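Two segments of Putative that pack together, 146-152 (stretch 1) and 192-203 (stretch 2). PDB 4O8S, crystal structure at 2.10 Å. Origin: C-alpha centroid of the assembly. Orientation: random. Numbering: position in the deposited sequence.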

# COMPACT_ATOMS: atom_id res chain seq x y z
N LYS A 146 -9.59 -8.69 3.52
CA LYS A 146 -8.63 -8.22 4.52
C LYS A 146 -9.01 -6.81 4.94
O LYS A 146 -9.15 -5.91 4.09
CB LYS A 146 -7.21 -8.26 3.95
CG LYS A 146 -6.63 -9.68 3.78
CD LYS A 146 -6.53 -10.42 5.13
CE LYS A 146 -5.92 -11.81 4.97
NZ LYS A 146 -5.73 -12.45 6.31
N ALA A 147 -9.18 -6.62 6.24
CA ALA A 147 -9.71 -5.36 6.74
C ALA A 147 -8.82 -4.16 6.39
O ALA A 147 -9.30 -3.02 6.32
CB ALA A 147 -9.92 -5.46 8.23
N ARG A 148 -7.53 -4.42 6.18
CA ARG A 148 -6.60 -3.37 5.77
C ARG A 148 -7.06 -2.67 4.51
O ARG A 148 -6.80 -1.47 4.35
CB ARG A 148 -5.21 -3.96 5.53
CG ARG A 148 -4.51 -4.35 6.81
CD ARG A 148 -3.34 -5.30 6.56
NE ARG A 148 -2.92 -5.92 7.82
CZ ARG A 148 -1.80 -6.62 7.99
NH1 ARG A 148 -0.94 -6.79 6.99
NH2 ARG A 148 -1.54 -7.15 9.18
N ASP A 149 -7.73 -3.39 3.62
CA ASP A 149 -8.21 -2.79 2.39
C ASP A 149 -9.24 -1.70 2.71
O ASP A 149 -9.27 -0.63 2.08
CB ASP A 149 -8.83 -3.85 1.48
CG ASP A 149 -7.79 -4.84 0.96
OD1 ASP A 149 -6.59 -4.50 0.97
OD2 ASP A 149 -8.19 -5.96 0.55
N LEU A 150 -10.08 -1.97 3.70
CA LEU A 150 -11.09 -1.01 4.12
C LEU A 150 -10.45 0.20 4.80
O LEU A 150 -10.77 1.34 4.47
CB LEU A 150 -12.09 -1.67 5.07
CG LEU A 150 -13.20 -0.73 5.58
CD1 LEU A 150 -13.95 -0.10 4.41
CD2 LEU A 150 -14.15 -1.49 6.47
N PHE A 151 -9.54 -0.07 5.74
CA PHE A 151 -8.83 1.00 6.43
C PHE A 151 -8.16 1.92 5.42
O PHE A 151 -8.27 3.16 5.50
CB PHE A 151 -7.75 0.39 7.31
CG PHE A 151 -7.02 1.40 8.17
CD1 PHE A 151 -5.98 2.17 7.64
CD2 PHE A 151 -7.37 1.58 9.51
CE1 PHE A 151 -5.30 3.11 8.44
CE2 PHE A 151 -6.71 2.52 10.31
CZ PHE A 151 -5.67 3.29 9.77
N ASP A 152 -7.43 1.31 4.49
CA ASP A 152 -6.65 2.09 3.54
C ASP A 152 -7.52 2.87 2.58
O ASP A 152 -7.22 4.05 2.30
CB ASP A 152 -5.69 1.19 2.78
CG ASP A 152 -4.73 0.45 3.69
OD1 ASP A 152 -4.56 0.91 4.84
OD2 ASP A 152 -4.15 -0.57 3.27
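Stretch 2 (192-203) LDALLNQIMDLE

Stretch 2 runs alongside the helical part of stretch 1 as an irregular loop, leaving a helix at its start and entering another at L202. It runs in the same sense as stretch 1: R148 lies nearest L196, with their CA atoms 7.5 Å apart, and F151 nearest M200, CA to CA 7.7 Å.

L192 closes the preceding helix and makes no contact. At D193 the chain leaves helical phi/psi, and the carboxylate turns to the R148 guanidinium in a two-pronged salt bridge, with R148 NE 2.7 Å from D193 OD2 and R148 NH2 3.0 Å from D193 OD1. The carboxylate lies near the guanidinium plane, a placement that suits two-pronged pairing. D193 OD1 also accepts a hydrogen bond from L195 N (2.9 Å), which ties the carboxylate to its own loop. A194 points away, whereas L195 lays its CD1 over one face of the guanidinium, 3.5 Å from R148 NH2.

The turn that begins at D193 is closed by N197 N, which donates to D193 O at 2.7 Å, and L196 within it is directed at the helix. Its CD1 packs 3.5 Å from A147 CB and its CD2 3.8 Å from F151 CD2, so the two methyls reach residues one helical turn apart. N197 and Q198 are out of reach. I199 returns to graze the ring, its CD1 4.0 Å from F151 CE2.

A second turn, with M200 N bonded to L196 O at 3.0 Å, precedes a change to extended phi/psi at M200. This selenomethionine, all three chi angles t, stretches its CE to 3.9 Å from both L150 CG and F151 CB, while its CG lies at the edge of the F151 ring. D201 caps the next helix, and L202 ends the contact with its CD1 3.4 Å from L150 CD2; E203 points away.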

# COMPACT_ATOMS: atom_id res chain seq x y z
N LEU A 192 -8.61 -9.80 14.80
CA LEU A 192 -7.43 -10.66 14.74
C LEU A 192 -6.19 -9.94 14.20
O LEU A 192 -5.07 -10.38 14.43
CB LEU A 192 -7.73 -11.90 13.89
CG LEU A 192 -8.74 -12.89 14.49
CD1 LEU A 192 -9.06 -14.00 13.49
CD2 LEU A 192 -8.19 -13.46 15.79
N ASP A 193 -6.40 -8.83 13.48
CA ASP A 193 -5.28 -8.09 12.91
C ASP A 193 -4.65 -7.12 13.92
O ASP A 193 -5.26 -6.10 14.29
CB ASP A 193 -5.75 -7.32 11.66
CG ASP A 193 -4.60 -6.77 10.83
OD1 ASP A 193 -3.48 -6.59 11.36
OD2 ASP A 193 -4.81 -6.51 9.63
N ALA A 194 -3.43 -7.42 14.36
CA ALA A 194 -2.73 -6.60 15.35
C ALA A 194 -2.31 -5.21 14.83
O ALA A 194 -1.95 -4.34 15.62
CB ALA A 194 -1.51 -7.33 15.90
N LEU A 195 -2.35 -5.03 13.51
CA LEU A 195 -2.06 -3.71 12.94
C LEU A 195 -3.30 -2.80 12.96
O LEU A 195 -3.21 -1.59 12.73
CB LEU A 195 -1.49 -3.85 11.51
CG LEU A 195 -0.17 -4.64 11.38
CD1 LEU A 195 0.48 -4.44 10.01
CD2 LEU A 195 0.81 -4.26 12.48
N LEU A 196 -4.46 -3.39 13.27
CA LEU A 196 -5.74 -2.68 13.22
C LEU A 196 -6.53 -2.71 14.52
O LEU A 196 -7.24 -1.75 14.84
CB LEU A 196 -6.63 -3.28 12.13
CG LEU A 196 -6.11 -3.32 10.69
CD1 LEU A 196 -7.07 -4.10 9.81
CD2 LEU A 196 -5.89 -1.91 10.15
N ASN A 197 -6.44 -3.82 15.25
CA ASN A 197 -7.38 -4.08 16.34
C ASN A 197 -7.39 -3.06 17.48
O ASN A 197 -8.39 -2.94 18.19
CB ASN A 197 -7.26 -5.53 16.88
CG ASN A 197 -5.85 -5.88 17.35
OD1 ASN A 197 -5.07 -5.01 17.73
ND2 ASN A 197 -5.52 -7.18 17.33
N GLN A 198 -6.30 -2.31 17.63
CA GLN A 198 -6.24 -1.28 18.67
C GLN A 198 -6.56 0.13 18.16
O GLN A 198 -6.68 1.06 18.96
CB GLN A 198 -4.87 -1.28 19.36
CG GLN A 198 -4.54 -2.58 20.09
CD GLN A 198 -5.63 -2.99 21.06
OE1 GLN A 198 -6.38 -3.95 20.81
NE2 GLN A 198 -5.74 -2.27 22.18
N ILE A 199 -6.70 0.30 16.85
CA ILE A 199 -6.88 1.65 16.30
C ILE A 199 -8.13 1.86 15.43
O ILE A 199 -8.52 3.00 15.15
CB ILE A 199 -5.64 2.11 15.50
CG1 ILE A 199 -5.37 1.15 14.33
CG2 ILE A 199 -4.43 2.20 16.40
CD1 ILE A 199 -4.32 1.65 13.35
N MSE A 200 -8.75 0.78 15.00
CA MSE A 200 -9.81 0.91 14.03
C MSE A 200 -11.19 0.69 14.64
O MSE A 200 -11.42 -0.29 15.37
CB MSE A 200 -9.56 -0.06 12.87
CG MSE A 200 -10.51 0.14 11.72
SE MSE A 200 -10.24 -1.31 10.41
CE MSE A 200 -11.19 -0.50 8.93
N ASP A 201 -12.10 1.63 14.39
CA ASP A 201 -13.51 1.47 14.72
C ASP A 201 -14.15 1.04 13.40
O ASP A 201 -14.41 1.88 12.53
CB ASP A 201 -14.11 2.79 15.22
CG ASP A 201 -15.59 2.67 15.61
OD1 ASP A 201 -16.36 1.93 14.95
OD2 ASP A 201 -15.98 3.34 16.59
N LEU A 202 -14.37 -0.27 13.26
CA LEU A 202 -14.84 -0.83 12.00
C LEU A 202 -16.19 -0.26 11.57
O LEU A 202 -16.37 0.11 10.39
CB LEU A 202 -14.91 -2.36 12.08
CG LEU A 202 -15.56 -3.02 10.86
CD1 LEU A 202 -14.87 -2.60 9.59
CD2 LEU A 202 -15.54 -4.54 10.98
N GLU A 203 -17.14 -0.18 12.50
CA GLU A 203 -18.46 0.37 12.20
C GLU A 203 -18.38 1.81 11.71
O GLU A 203 -18.95 2.15 10.68
CB GLU A 203 -19.38 0.28 13.43
CG GLU A 203 -20.32 -0.94 13.46
CD GLU A 203 -21.55 -0.77 12.56
OE1 GLU A 203 -21.60 0.22 11.78
OE2 GLU A 203 -22.47 -1.63 12.62